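Local atomic coordinates of thioredoxin reductase (Clostridium acetobutylicum ATCC 824, PDB entry 6GNA), a protein that probably reduces thioredoxin with electrons delivered by ferredoxin through its bound FAD, without using a pyridine nucleotide. Residues A[169-174]-A[185-190]; A[143-148]-A[213-218]; A[158-163]-A[180-185]; A[150-155]-A[173-178]. All blocks are in the same frame, centred on the assembly; numbering follows the deposited sequence. Where two conformers were deposited one is given.

How the contacts relate
All four contacts belong to one lobe of the subunit, built round a five-stranded parallel sheet whose order is 131-132, 216-220, 146-151, 169-174 and 186-188. Contact 2 pairs the middle strand 146-151 with 216-220, contact 4 follows the end of the same strand to 169-174, and contact 1 adds the outermost strand 186-188. Contact 3 ties helix 155-163 to the connection before that last strand. Centres of contacts 1 and 3 are about 8 Å apart, those of 2 and 4 about 17 Å. In sequence, contact 2 encloses the other three. The arrangement resembles the pyridine nucleotide domain of NADPH-dependent relatives, although this family is independent of such nucleotides.

Contact 1 of 4, residues A[169-174]-A[185-190]; sequences KVYYVP and AVEIVK
Lys169 reaches across to Glu187 in a salt bridge, its NZ 2.6 Å from OE2 and using that oxygen's anti lone pair. Glu187 puts CG opposite its own N (chi1 180°) and stays extended, which carries the carboxylate along Tyr171, OE2 lying 3.5 Å from CE1 and the carboxylate turned 68° against the ring. Further along, a methyl of Val189, CG2, lies 3.7 Å from CD1 of Tyr171. On the other face, Val186 CG1 packs 3.6 Å from Tyr172 CB, beneath helix 155-163. Backbone bonds fix this register: Glu187 N donates to Val170 O, Tyr172 N to Glu187 O (2.8 Å) and Val189 N to Tyr172 O. One water joins Lys169 NZ to Ala185 O, another Val170 N to the same carbonyl. Farther out, Arg210 pairs with Glu187 OE1, giving the carboxylate two cationic partners, while Tyr172 OH bonds to Tyr176. The pairing is that of an outermost strand in a parallel, Rossmann-like sheet.

Contact 2 of 4, residues A[143-148]-A[213-218]; sequences KGKIVT and ETDGVF
Strands 146-151 and 216-220 run parallel through the interior of a five-stranded, Rossmann-like sheet, and residues 146-148 meet 213-218 where the two begin. The pairing starts at Ile146, which is held at both its N-H and its C=O. Its N-H points almost straight, at 175°, to OD2 of Asp215, 2.9 Å from N and engaged through the anti lone pair. Its carbonyl O accepts from two successive amides: Gly216 N lies in the carbonyl plane, whereas Asp215 N comes from above it. A carboxylate thus fastens the first residue of one strand to the turn that launches the other. Regular pairing follows, with Thr148 N donating to Gly216 O and Phe218 N to Thr148 O, both 2.9 Å. On one face of the sheet Val147, in one of its two conformers, sets CG1 at the edge of the Phe218 ring, in its plane; Tyr142 also meets this ring edge-to-face. The opposite face carries Thr148 and Val217, with Thr214 coming in beside Thr148 from the preceding loop; strand 202-207 packs against all three. Thr214 holds OG1 anti to its own nitrogen (chi1 -168°), which turns the hydroxyl back to Gly216 O, reached from the face opposite to Thr148 N. That same OG1 of Thr214 then receives the hydroxyl proton of Thr148 OG1, 3.0 Å away, completing a relay from Thr148 OG1 through Thr214 OG1 to Gly216 O.

Contact 3 of 4, residues A[158-163]-A[180-185]; sequences SEANYL and YQLVSA
Asn161, CG opposite its carbonyl carbon (chi1 -68°), holds its amide out from helix 155-163 of the beta-alpha-beta unit and clasps the irregular connection that leads from strand 169-174 to strand 186-188. Gln181, the centre of an inverse gamma turn, offers its carbonyl: Asn161 ND2 donates to Gln181 O over 3.1 Å, almost straight at 171°, with the oxygen in the amide plane and a lone pair directed at the nitrogen. The side chain of Gln181 leads off to Lys154. Leu182 is spanned by the same amide, its CA 3.3 Å from Asn161 OD1, while its CD2 methyl reaches Ala160 CB at 3.9 Å; beyond, the leucine packs on Tyr172 and Ile188. At Val183 the backbone turns its N-H to Asn161 OD1, 2.9 Å away, but this donor stands well above the carbonyl plane. One primary amide thus serves a C=O and an N-H two residues apart, which fixes its rotation. Val183 flanks the acceptor with both methyls, CG2 at 3.6 Å and CG1 at 3.8 Å from Asn161 OD1.

Contact 4 of 4, residues A[150-155]-A[173-178]; sequences VGYNKE and VPRYKD
Tyr176 turns its ring back against the chain from Gly151 to Lys154, its CG lying between the backbone N and carbonyl carbon (chi1 54°). Gly151 O sits at the ring edge, near its plane, 3.3 Å from CE1. The phenol's oxygen ends near Asn153 and is held by a hydrogen bond to Glu157. Arg175 packs instead against Tyr152: its CG lies over the centre of that ring, 3.6 Å from the centroid, in a CH-pi contact. The aliphatic chain therefore makes the contact with the ring face, while the guanidinium plane stands 71° from the ring. A water links the two ends, 2.7 Å from Tyr152 OH and 3.0 Å from Arg175 NE. These residues gather where strands 146-151 and 169-174, joined by helix 155-163 in a beta-alpha-beta crossover, finish side by side. Their last backbone bonds run from Gly151 N to Val173 O and from Arg175 N to Gly151 O (2.8 Å). Asn153 caps the incoming helix through OD1 at Ala156 N, its ND2 held by Asp222. Beyond the ring of Tyr176, Lys154 bends at chi2 and chi3, and this curl brings NZ within 2.9 Å of Asp178 OD2 in a salt bridge, approaching from above the carboxylate plane. The same ammonium forms a second salt bridge, to Glu157.

Contact 1 of 4, residues A[169-174]-A[185-190]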
loop_
_atom_site.group_PDB
_atom_site.type_symbol
_atom_site.label_atom_id
_atom_site.label_comp_id
_atom_site.label_asym_id
_atom_site.label_seq_id
_atom_site.Cartn_x
_atom_site.Cartn_y
_atom_site.Cartn_z
ATOM N N LYS A 169 -43.726 -16.990 8.369
ATOM C CA LYS A 169 -43.021 -18.132 7.810
ATOM C C LYS A 169 -41.628 -17.652 7.428
ATOM O O LYS A 169 -41.493 -16.580 6.839
ATOM C CB LYS A 169 -43.744 -18.643 6.559
ATOM C CG LYS A 169 -43.009 -19.723 5.777
ATOM C CD LYS A 169 -43.020 -21.062 6.497
ATOM C CE LYS A 169 -42.432 -22.160 5.623
ATOM N NZ LYS A 169 -42.432 -23.496 6.276
ATOM N N VAL A 170 -40.607 -18.437 7.772
ATOM C CA VAL A 170 -39.214 -18.131 7.433
ATOM C C VAL A 170 -38.627 -19.300 6.651
ATOM O O VAL A 170 -38.649 -20.442 7.120
ATOM C CB VAL A 170 -38.348 -17.863 8.679
ATOM C CG1 VAL A 170 -36.888 -17.548 8.284
ATOM C CG2 VAL A 170 -38.940 -16.735 9.525
ATOM N N TYR A 171 -38.096 -19.013 5.467
ATOM C CA TYR A 171 -37.313 -19.967 4.698
ATOM C C TYR A 171 -35.856 -19.555 4.765
ATOM O O TYR A 171 -35.534 -18.365 4.687
ATOM C CB TYR A 171 -37.721 -19.947 3.224
ATOM C CG TYR A 171 -39.160 -20.306 2.947
ATOM C CD1 TYR A 171 -39.577 -21.627 2.965
ATOM C CD2 TYR A 171 -40.092 -19.331 2.634
ATOM C CE1 TYR A 171 -40.893 -21.962 2.698
ATOM C CE2 TYR A 171 -41.402 -19.656 2.362
ATOM C CZ TYR A 171 -41.796 -20.973 2.394
ATOM O OH TYR A 171 -43.109 -21.297 2.118
ATOM N N TYR A 172 -34.970 -20.545 4.880
ATOM C CA TYR A 172 -33.526 -20.316 4.851
ATOM C C TYR A 172 -32.914 -21.091 3.692
ATOM O O TYR A 172 -33.021 -22.318 3.631
ATOM C CB TYR A 172 -32.869 -20.715 6.168
ATOM C CG TYR A 172 -31.411 -20.307 6.277
ATOM C CD1 TYR A 172 -31.072 -18.993 6.544
ATOM C CD2 TYR A 172 -30.380 -21.229 6.129
ATOM C CE1 TYR A 172 -29.773 -18.597 6.657
ATOM C CE2 TYR A 172 -29.061 -20.831 6.237
ATOM C CZ TYR A 172 -28.774 -19.508 6.494
ATOM O OH TYR A 172 -27.487 -19.064 6.622
ATOM N N VAL A 173 -32.268 -20.368 2.789
ATOM C CA VAL A 173 -31.612 -20.931 1.613
ATOM C C VAL A 173 -30.107 -20.828 1.840
ATOM O O VAL A 173 -29.525 -19.754 1.640
ATOM C CB VAL A 173 -32.015 -20.179 0.337
ATOM C CG1 VAL A 173 -31.400 -20.823 -0.881
ATOM C CG2 VAL A 173 -33.534 -20.140 0.176
ATOM N N PRO A 174 -29.437 -21.903 2.241
ATOM C CA PRO A 174 -27.999 -21.808 2.519
ATOM C C PRO A 174 -27.182 -21.754 1.242
ATOM O O PRO A 174 -27.469 -22.447 0.262
ATOM C CB PRO A 174 -27.718 -23.100 3.291
ATOM C CG PRO A 174 -28.742 -24.065 2.776
ATOM C CD PRO A 174 -29.972 -23.248 2.508
ATOM N N ALA A 185 -38.889 -23.831 13.537
ATOM C CA ALA A 185 -39.815 -23.015 12.755
ATOM C C ALA A 185 -39.224 -22.556 11.423
ATOM O O ALA A 185 -39.985 -22.185 10.522
ATOM C CB ALA A 185 -40.257 -21.798 13.563
ATOM N N VAL A 186 -37.899 -22.566 11.273
ATOM C CA VAL A 186 -37.265 -22.175 10.014
ATOM C C VAL A 186 -37.242 -23.369 9.069
ATOM O O VAL A 186 -36.724 -24.433 9.416
ATOM C CB VAL A 186 -35.835 -21.662 10.257
ATOM C CG1 VAL A 186 -35.140 -21.412 8.925
ATOM C CG2 VAL A 186 -35.847 -20.401 11.079
ATOM N N GLU A 187 -37.768 -23.187 7.858
ATOM C CA GLU A 187 -37.709 -24.227 6.836
ATOM C C GLU A 187 -36.463 -24.048 5.973
ATOM O O GLU A 187 -36.299 -23.020 5.298
ATOM C CB GLU A 187 -38.955 -24.225 5.955
ATOM C CG GLU A 187 -38.876 -25.306 4.888
ATOM C CD GLU A 187 -40.117 -25.397 4.028
ATOM O OE1 GLU A 187 -40.015 -25.951 2.916
ATOM O OE2 GLU A 187 -41.188 -24.919 4.453
ATOM N N ILE A 188 -35.596 -25.054 5.984
ATOM C CA ILE A 188 -34.390 -25.041 5.166
ATOM C C ILE A 188 -34.744 -25.468 3.752
ATOM O O ILE A 188 -35.380 -26.507 3.542
ATOM C CB ILE A 188 -33.314 -25.961 5.760
ATOM C CG1 ILE A 188 -32.989 -25.538 7.198
ATOM C CG2 ILE A 188 -32.072 -25.923 4.889
ATOM C CD1 ILE A 188 -32.086 -26.520 7.946
ATOM N N VAL A 189 -34.305 -24.678 2.787
ATOM C CA VAL A 189 -34.605 -24.880 1.372
ATOM C C VAL A 189 -33.251 -25.080 0.698
ATOM O O VAL A 189 -32.550 -24.120 0.367
ATOM C CB VAL A 189 -35.377 -23.695 0.781
ATOM C CG1 VAL A 189 -35.625 -23.870 -0.709
ATOM C CG2 VAL A 189 -36.694 -23.506 1.518
ATOM N N LYS A 190 -32.842 -26.341 0.533
ATOM C CA LYS A 190 -31.553 -26.664 -0.086
ATOM C C LYS A 190 -31.738 -26.693 -1.600
ATOM O O LYS A 190 -31.852 -27.743 -2.235
ATOM C CB LYS A 190 -31.013 -27.989 0.441
ATOM C CG LYS A 190 -30.450 -27.953 1.853
ATOM C CD LYS A 190 -29.624 -29.212 2.121
ATOM C CE LYS A 190 -29.275 -29.374 3.590
ATOM N NZ LYS A 190 -28.437 -30.585 3.826
HETATM O O HOH W 1 -41.569 -23.584 8.982
HETATM O O HOH W 2 -41.493 -19.786 10.193
#

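Contact 2 of 4, residues A[143-148]-A[213-218]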
loop_
_atom_site.group_PDB
_atom_site.type_symbol
_atom_site.label_atom_id
_atom_site.label_comp_id
_atom_site.label_asym_id
_atom_site.label_seq_id
_atom_site.Cartn_x
_atom_site.Cartn_y
_atom_site.Cartn_z
ATOM N N LYS A 143 -43.385 -8.407 10.121
ATOM C CA LYS A 143 -44.206 -9.066 11.120
ATOM C C LYS A 143 -45.444 -9.634 10.443
ATOM O O LYS A 143 -46.143 -8.926 9.712
ATOM C CB LYS A 143 -44.606 -8.063 12.202
ATOM C CG LYS A 143 -45.380 -8.679 13.348
ATOM C CD LYS A 143 -45.780 -7.633 14.390
ATOM C CE LYS A 143 -46.746 -8.217 15.417
ATOM N NZ LYS A 143 -47.105 -7.246 16.492
ATOM N N GLY A 144 -45.701 -10.922 10.669
ATOM C CA GLY A 144 -46.832 -11.593 10.053
ATOM C C GLY A 144 -46.731 -11.780 8.555
ATOM O O GLY A 144 -47.746 -12.084 7.916
ATOM N N LYS A 145 -45.546 -11.601 7.974
ATOM C CA LYS A 145 -45.314 -11.801 6.550
ATOM C C LYS A 145 -44.340 -12.957 6.336
ATOM O O LYS A 145 -43.772 -13.513 7.280
ATOM C CB LYS A 145 -44.802 -10.504 5.897
ATOM C CG LYS A 145 -45.793 -9.329 6.002
ATOM C CD LYS A 145 -45.391 -8.144 5.131
ATOM C CE LYS A 145 -46.474 -7.065 5.109
ATOM N NZ LYS A 145 -46.026 -5.838 4.394
ATOM N N ILE A 146 -44.160 -13.333 5.071
ATOM C CA ILE A 146 -43.275 -14.429 4.698
ATOM C C ILE A 146 -41.910 -13.852 4.356
ATOM O O ILE A 146 -41.810 -12.906 3.564
ATOM C CB ILE A 146 -43.844 -15.210 3.504
ATOM C CG1 ILE A 146 -45.239 -15.760 3.835
ATOM C CG2 ILE A 146 -42.894 -16.331 3.095
ATOM C CD1 ILE A 146 -45.973 -16.295 2.633
ATOM N N VAL A 147 -40.859 -14.430 4.926
ATOM C CA VAL A 147 -39.495 -13.950 4.723
ATOM C C VAL A 147 -38.610 -15.103 4.267
ATOM O O VAL A 147 -38.642 -16.194 4.855
ATOM C CB VAL A 147 -38.921 -13.311 6.002
ATOM C CG1 VAL A 147 -37.456 -12.929 5.811
ATOM C CG2 VAL A 147 -39.741 -12.089 6.386
ATOM N N THR A 148 -37.807 -14.852 3.238
ATOM C CA THR A 148 -36.811 -15.788 2.748
ATOM C C THR A 148 -35.438 -15.170 2.957
ATOM O O THR A 148 -35.189 -14.030 2.540
ATOM C CB THR A 148 -37.042 -16.090 1.270
ATOM O OG1 THR A 148 -38.325 -16.704 1.120
ATOM C CG2 THR A 148 -36.000 -17.057 0.756
ATOM N N GLU A 213 -43.375 -18.459 -2.518
ATOM C CA GLU A 213 -44.126 -17.236 -2.276
ATOM C C GLU A 213 -43.525 -16.552 -1.061
ATOM O O GLU A 213 -43.370 -17.174 -0.009
ATOM C CB GLU A 213 -45.596 -17.561 -2.004
ATOM C CG GLU A 213 -46.431 -17.689 -3.237
ATOM C CD GLU A 213 -47.917 -17.626 -2.916
ATOM O OE1 GLU A 213 -48.311 -18.128 -1.842
ATOM O OE2 GLU A 213 -48.681 -17.061 -3.725
ATOM N N THR A 214 -43.141 -15.287 -1.209
ATOM C CA THR A 214 -42.438 -14.612 -0.129
ATOM C C THR A 214 -42.641 -13.108 -0.265
ATOM O O THR A 214 -42.777 -12.583 -1.374
ATOM C CB THR A 214 -40.948 -15.010 -0.092
ATOM O OG1 THR A 214 -40.356 -14.564 1.132
ATOM C CG2 THR A 214 -40.149 -14.427 -1.275
ATOM N N ASP A 215 -42.711 -12.434 0.879
ATOM C CA ASP A 215 -42.853 -10.983 0.894
ATOM C C ASP A 215 -41.508 -10.274 0.972
ATOM O O ASP A 215 -41.363 -9.163 0.447
ATOM C CB ASP A 215 -43.736 -10.554 2.067
ATOM C CG ASP A 215 -45.113 -11.161 2.002
ATOM O OD1 ASP A 215 -45.855 -10.853 1.039
ATOM O OD2 ASP A 215 -45.458 -11.951 2.906
ATOM N N GLY A 216 -40.522 -10.890 1.607
ATOM C CA GLY A 216 -39.189 -10.328 1.660
ATOM C C GLY A 216 -38.162 -11.365 1.262
ATOM O O GLY A 216 -38.339 -12.561 1.481
ATOM N N VAL A 217 -37.083 -10.887 0.648
ATOM C CA VAL A 217 -35.893 -11.686 0.392
ATOM C C VAL A 217 -34.715 -10.909 0.943
ATOM O O VAL A 217 -34.448 -9.782 0.500
ATOM C CB VAL A 217 -35.677 -11.988 -1.102
ATOM C CG1 VAL A 217 -34.332 -12.714 -1.313
ATOM C CG2 VAL A 217 -36.841 -12.817 -1.653
ATOM N N PHE A 218 -34.016 -11.495 1.904
ATOM C CA PHE A 218 -32.804 -10.906 2.447
ATOM C C PHE A 218 -31.587 -11.685 1.983
ATOM O O PHE A 218 -31.495 -12.904 2.179
ATOM C CB PHE A 218 -32.858 -10.812 3.970
ATOM C CG PHE A 218 -33.897 -9.850 4.453
ATOM C CD1 PHE A 218 -33.640 -8.492 4.460
ATOM C CD2 PHE A 218 -35.145 -10.295 4.860
ATOM C CE1 PHE A 218 -34.609 -7.586 4.883
ATOM C CE2 PHE A 218 -36.125 -9.395 5.281
ATOM C CZ PHE A 218 -35.855 -8.039 5.291
#

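Contact 3 of 4, residues A[158-163]-A[180-185]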
loop_
_atom_site.group_PDB
_atom_site.type_symbol
_atom_site.label_atom_id
_atom_site.label_comp_id
_atom_site.label_asym_id
_atom_site.label_seq_id
_atom_site.Cartn_x
_atom_site.Cartn_y
_atom_site.Cartn_z
ATOM N N SER A 158 -28.516 -16.860 12.511
ATOM C CA SER A 158 -29.054 -16.149 13.667
ATOM C C SER A 158 -30.155 -15.185 13.251
ATOM O O SER A 158 -31.143 -15.003 13.971
ATOM C CB SER A 158 -27.933 -15.382 14.374
ATOM O OG SER A 158 -26.929 -16.258 14.853
ATOM N N GLU A 159 -30.004 -14.550 12.096
ATOM C CA GLU A 159 -31.035 -13.618 11.661
ATOM C C GLU A 159 -32.310 -14.367 11.319
ATOM O O GLU A 159 -33.407 -13.901 11.633
ATOM C CB GLU A 159 -30.543 -12.803 10.468
ATOM C CG GLU A 159 -29.337 -11.914 10.794
ATOM C CD GLU A 159 -29.133 -10.799 9.805
ATOM O OE1 GLU A 159 -30.136 -10.201 9.386
ATOM O OE2 GLU A 159 -27.968 -10.506 9.450
ATOM N N ALA A 160 -32.182 -15.524 10.670
ATOM C CA ALA A 160 -33.356 -16.354 10.400
ATOM C C ALA A 160 -34.068 -16.736 11.691
ATOM O O ALA A 160 -35.302 -16.704 11.763
ATOM C CB ALA A 160 -32.925 -17.617 9.653
ATOM N N ASN A 161 -33.310 -17.139 12.713
ATOM C CA ASN A 161 -33.929 -17.511 13.981
ATOM C C ASN A 161 -34.684 -16.339 14.585
ATOM O O ASN A 161 -35.776 -16.514 15.139
ATOM C CB ASN A 161 -32.877 -18.035 14.956
ATOM C CG ASN A 161 -32.293 -19.354 14.519
ATOM O OD1 ASN A 161 -32.947 -20.127 13.818
ATOM N ND2 ASN A 161 -31.048 -19.603 14.900
ATOM N N TYR A 162 -34.103 -15.143 14.518
ATOM C CA TYR A 162 -34.786 -13.971 15.047
ATOM C C TYR A 162 -36.055 -13.681 14.258
ATOM O O TYR A 162 -37.101 -13.368 14.837
ATOM C CB TYR A 162 -33.846 -12.763 15.011
ATOM C CG TYR A 162 -34.471 -11.502 15.561
ATOM C CD1 TYR A 162 -34.651 -11.336 16.929
ATOM C CD2 TYR A 162 -34.892 -10.481 14.718
ATOM C CE1 TYR A 162 -35.231 -10.191 17.444
ATOM C CE2 TYR A 162 -35.479 -9.329 15.227
ATOM C CZ TYR A 162 -35.641 -9.191 16.592
ATOM O OH TYR A 162 -36.217 -8.053 17.115
ATOM N N LEU A 163 -35.979 -13.756 12.929
ATOM C CA LEU A 163 -37.151 -13.440 12.124
ATOM C C LEU A 163 -38.276 -14.423 12.362
ATOM O O LEU A 163 -39.440 -14.065 12.191
ATOM C CB LEU A 163 -36.799 -13.409 10.636
ATOM C CG LEU A 163 -36.543 -12.024 10.036
ATOM C CD1 LEU A 163 -37.825 -11.204 10.024
ATOM C CD2 LEU A 163 -35.443 -11.285 10.799
ATOM N N TYR A 180 -26.629 -26.496 10.015
ATOM C CA TYR A 180 -27.265 -25.193 10.194
ATOM C C TYR A 180 -27.995 -25.168 11.533
ATOM O O TYR A 180 -28.883 -25.992 11.779
ATOM C CB TYR A 180 -28.233 -24.918 9.042
ATOM C CG TYR A 180 -27.644 -25.211 7.676
ATOM C CD1 TYR A 180 -26.595 -24.452 7.166
ATOM C CD2 TYR A 180 -28.135 -26.248 6.896
ATOM C CE1 TYR A 180 -26.054 -24.719 5.923
ATOM C CE2 TYR A 180 -27.596 -26.530 5.652
ATOM C CZ TYR A 180 -26.558 -25.759 5.166
ATOM O OH TYR A 180 -26.023 -26.041 3.926
ATOM N N GLN A 181 -27.642 -24.208 12.386
ATOM C CA GLN A 181 -28.198 -24.126 13.737
ATOM C C GLN A 181 -29.428 -23.221 13.712
ATOM O O GLN A 181 -29.383 -22.036 14.059
ATOM C CB GLN A 181 -27.142 -23.635 14.720
ATOM C CG GLN A 181 -26.063 -24.673 15.022
ATOM C CD GLN A 181 -25.030 -24.789 13.920
ATOM O OE1 GLN A 181 -24.472 -23.799 13.489
ATOM N NE2 GLN A 181 -24.753 -26.014 13.483
ATOM N N LEU A 182 -30.543 -23.811 13.291
ATOM C CA LEU A 182 -31.797 -23.100 13.081
ATOM C C LEU A 182 -32.887 -23.711 13.948
ATOM O O LEU A 182 -32.947 -24.931 14.116
ATOM C CB LEU A 182 -32.214 -23.201 11.607
ATOM C CG LEU A 182 -31.248 -22.572 10.599
ATOM C CD1 LEU A 182 -31.551 -23.035 9.188
ATOM C CD2 LEU A 182 -31.337 -21.066 10.686
ATOM N N VAL A 183 -33.764 -22.852 14.481
ATOM C CA VAL A 183 -34.944 -23.335 15.192
ATOM C C VAL A 183 -35.860 -24.080 14.225
ATOM O O VAL A 183 -35.837 -23.868 13.006
ATOM C CB VAL A 183 -35.686 -22.173 15.875
ATOM C CG1 VAL A 183 -34.769 -21.468 16.881
ATOM C CG2 VAL A 183 -36.203 -21.191 14.830
ATOM N N SER A 184 -36.693 -24.961 14.786
ATOM C CA SER A 184 -37.530 -25.829 13.964
ATOM C C SER A 184 -38.511 -25.035 13.107
ATOM O O SER A 184 -38.935 -25.517 12.053
ATOM C CB SER A 184 -38.286 -26.829 14.844
ATOM O OG SER A 184 -39.046 -26.157 15.829
ATOM N N ALA A 185 -38.889 -23.831 13.537
ATOM C CA ALA A 185 -39.815 -23.015 12.755
ATOM C C ALA A 185 -39.224 -22.556 11.423
ATOM O O ALA A 185 -39.985 -22.185 10.522
ATOM C CB ALA A 185 -40.257 -21.798 13.563
#

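Contact 4 of 4, residues A[150-155]-A[173-178]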
loop_
_atom_site.group_PDB
_atom_site.type_symbol
_atom_site.label_atom_id
_atom_site.label_comp_id
_atom_site.label_asym_id
_atom_site.label_seq_id
_atom_site.Cartn_x
_atom_site.Cartn_y
_atom_site.Cartn_z
ATOM N N VAL A 150 -31.487 -15.729 2.118
ATOM C CA VAL A 150 -30.437 -16.383 1.346
ATOM C C VAL A 150 -29.146 -16.106 2.112
ATOM O O VAL A 150 -28.635 -14.985 2.126
ATOM C CB VAL A 150 -30.403 -15.880 -0.097
ATOM C CG1 VAL A 150 -29.407 -16.674 -0.901
ATOM C CG2 VAL A 150 -31.784 -15.997 -0.723
ATOM N N GLY A 151 -28.648 -17.131 2.801
ATOM C CA GLY A 151 -27.580 -16.968 3.779
ATOM C C GLY A 151 -26.242 -17.427 3.228
ATOM O O GLY A 151 -26.094 -18.572 2.807
ATOM N N TYR A 152 -25.260 -16.533 3.281
ATOM C CA TYR A 152 -23.915 -16.821 2.795
ATOM C C TYR A 152 -22.909 -16.984 3.926
ATOM O O TYR A 152 -21.736 -17.268 3.659
ATOM C CB TYR A 152 -23.452 -15.714 1.833
ATOM C CG TYR A 152 -24.270 -15.620 0.545
ATOM C CD1 TYR A 152 -25.523 -15.009 0.528
ATOM C CD2 TYR A 152 -23.780 -16.131 -0.660
ATOM C CE1 TYR A 152 -26.275 -14.929 -0.636
ATOM C CE2 TYR A 152 -24.532 -16.054 -1.835
ATOM C CZ TYR A 152 -25.781 -15.456 -1.810
ATOM O OH TYR A 152 -26.543 -15.353 -2.959
ATOM N N ASN A 153 -23.337 -16.883 5.184
ATOM C CA ASN A 153 -22.435 -17.028 6.315
ATOM C C ASN A 153 -23.257 -17.500 7.512
ATOM O O ASN A 153 -24.483 -17.611 7.442
ATOM C CB ASN A 153 -21.675 -15.730 6.598
ATOM C CG ASN A 153 -22.585 -14.568 6.889
ATOM O OD1 ASN A 153 -23.731 -14.729 7.321
ATOM N ND2 ASN A 153 -22.073 -13.373 6.648
ATOM N N LYS A 154 -22.571 -17.754 8.629
ATOM C CA LYS A 154 -23.241 -18.300 9.807
ATOM C C LYS A 154 -24.148 -17.277 10.494
ATOM O O LYS A 154 -25.188 -17.647 11.052
ATOM C CB LYS A 154 -22.223 -18.844 10.813
ATOM C CG LYS A 154 -21.392 -20.038 10.322
ATOM C CD LYS A 154 -22.211 -21.286 10.057
ATOM C CE LYS A 154 -22.795 -21.893 11.306
ATOM N NZ LYS A 154 -23.549 -23.124 10.963
ATOM N N GLU A 155 -23.754 -16.000 10.502
ATOM C CA GLU A 155 -24.597 -14.970 11.118
ATOM C C GLU A 155 -25.996 -14.952 10.520
ATOM O O GLU A 155 -26.964 -14.628 11.218
ATOM C CB GLU A 155 -23.930 -13.602 10.977
ATOM C CG GLU A 155 -24.533 -12.518 11.901
ATOM C CD GLU A 155 -25.754 -11.821 11.339
ATOM O OE1 GLU A 155 -25.983 -11.855 10.101
ATOM O OE2 GLU A 155 -26.484 -11.204 12.148
ATOM N N VAL A 173 -32.268 -20.368 2.789
ATOM C CA VAL A 173 -31.612 -20.931 1.613
ATOM C C VAL A 173 -30.107 -20.828 1.840
ATOM O O VAL A 173 -29.525 -19.754 1.640
ATOM C CB VAL A 173 -32.015 -20.179 0.337
ATOM C CG1 VAL A 173 -31.400 -20.823 -0.881
ATOM C CG2 VAL A 173 -33.534 -20.140 0.176
ATOM N N PRO A 174 -29.437 -21.903 2.241
ATOM C CA PRO A 174 -27.999 -21.808 2.519
ATOM C C PRO A 174 -27.182 -21.754 1.242
ATOM O O PRO A 174 -27.469 -22.447 0.262
ATOM C CB PRO A 174 -27.718 -23.100 3.291
ATOM C CG PRO A 174 -28.742 -24.065 2.776
ATOM C CD PRO A 174 -29.972 -23.248 2.508
ATOM N N ARG A 175 -26.123 -20.946 1.276
ATOM C CA ARG A 175 -25.181 -20.848 0.161
ATOM C C ARG A 175 -23.787 -21.307 0.563
ATOM O O ARG A 175 -22.787 -20.860 -0.005
ATOM C CB ARG A 175 -25.129 -19.429 -0.386
ATOM C CG ARG A 175 -26.507 -18.823 -0.627
ATOM C CD ARG A 175 -27.332 -19.647 -1.590
ATOM N NE ARG A 175 -26.720 -19.729 -2.914
ATOM C CZ ARG A 175 -26.390 -20.858 -3.537
ATOM N NH1 ARG A 175 -26.617 -22.040 -2.978
ATOM N NH2 ARG A 175 -25.834 -20.802 -4.740
ATOM N N TYR A 176 -23.721 -22.187 1.552
ATOM C CA TYR A 176 -22.490 -22.799 2.022
ATOM C C TYR A 176 -22.878 -24.148 2.605
ATOM O O TYR A 176 -24.044 -24.381 2.942
ATOM C CB TYR A 176 -21.813 -21.950 3.106
ATOM C CG TYR A 176 -22.760 -21.641 4.233
ATOM C CD1 TYR A 176 -23.629 -20.572 4.145
ATOM C CD2 TYR A 176 -22.821 -22.443 5.368
ATOM C CE1 TYR A 176 -24.522 -20.292 5.146
ATOM C CE2 TYR A 176 -23.716 -22.164 6.389
ATOM C CZ TYR A 176 -24.566 -21.089 6.271
ATOM O OH TYR A 176 -25.475 -20.786 7.250
ATOM N N LYS A 177 -21.887 -25.034 2.708
ATOM C CA LYS A 177 -22.059 -26.386 3.225
ATOM C C LYS A 177 -21.687 -26.410 4.699
ATOM O O LYS A 177 -20.536 -26.124 5.056
ATOM C CB LYS A 177 -21.154 -27.366 2.483
ATOM C CG LYS A 177 -21.192 -27.277 0.975
ATOM C CD LYS A 177 -22.360 -28.037 0.413
ATOM C CE LYS A 177 -22.173 -28.282 -1.063
ATOM N NZ LYS A 177 -23.271 -29.112 -1.576
ATOM N N ASP A 178 -22.641 -26.787 5.541
ATOM C CA ASP A 178 -22.418 -26.921 6.976
ATOM C C ASP A 178 -23.667 -27.568 7.556
ATOM O O ASP A 178 -24.679 -27.724 6.865
ATOM C CB ASP A 178 -22.202 -25.539 7.595
ATOM C CG ASP A 178 -21.551 -25.579 8.962
ATOM O OD1 ASP A 178 -21.158 -26.665 9.426
ATOM O OD2 ASP A 178 -21.423 -24.497 9.570
HETATM O O HOH W 3 -26.182 -17.354 -4.667
#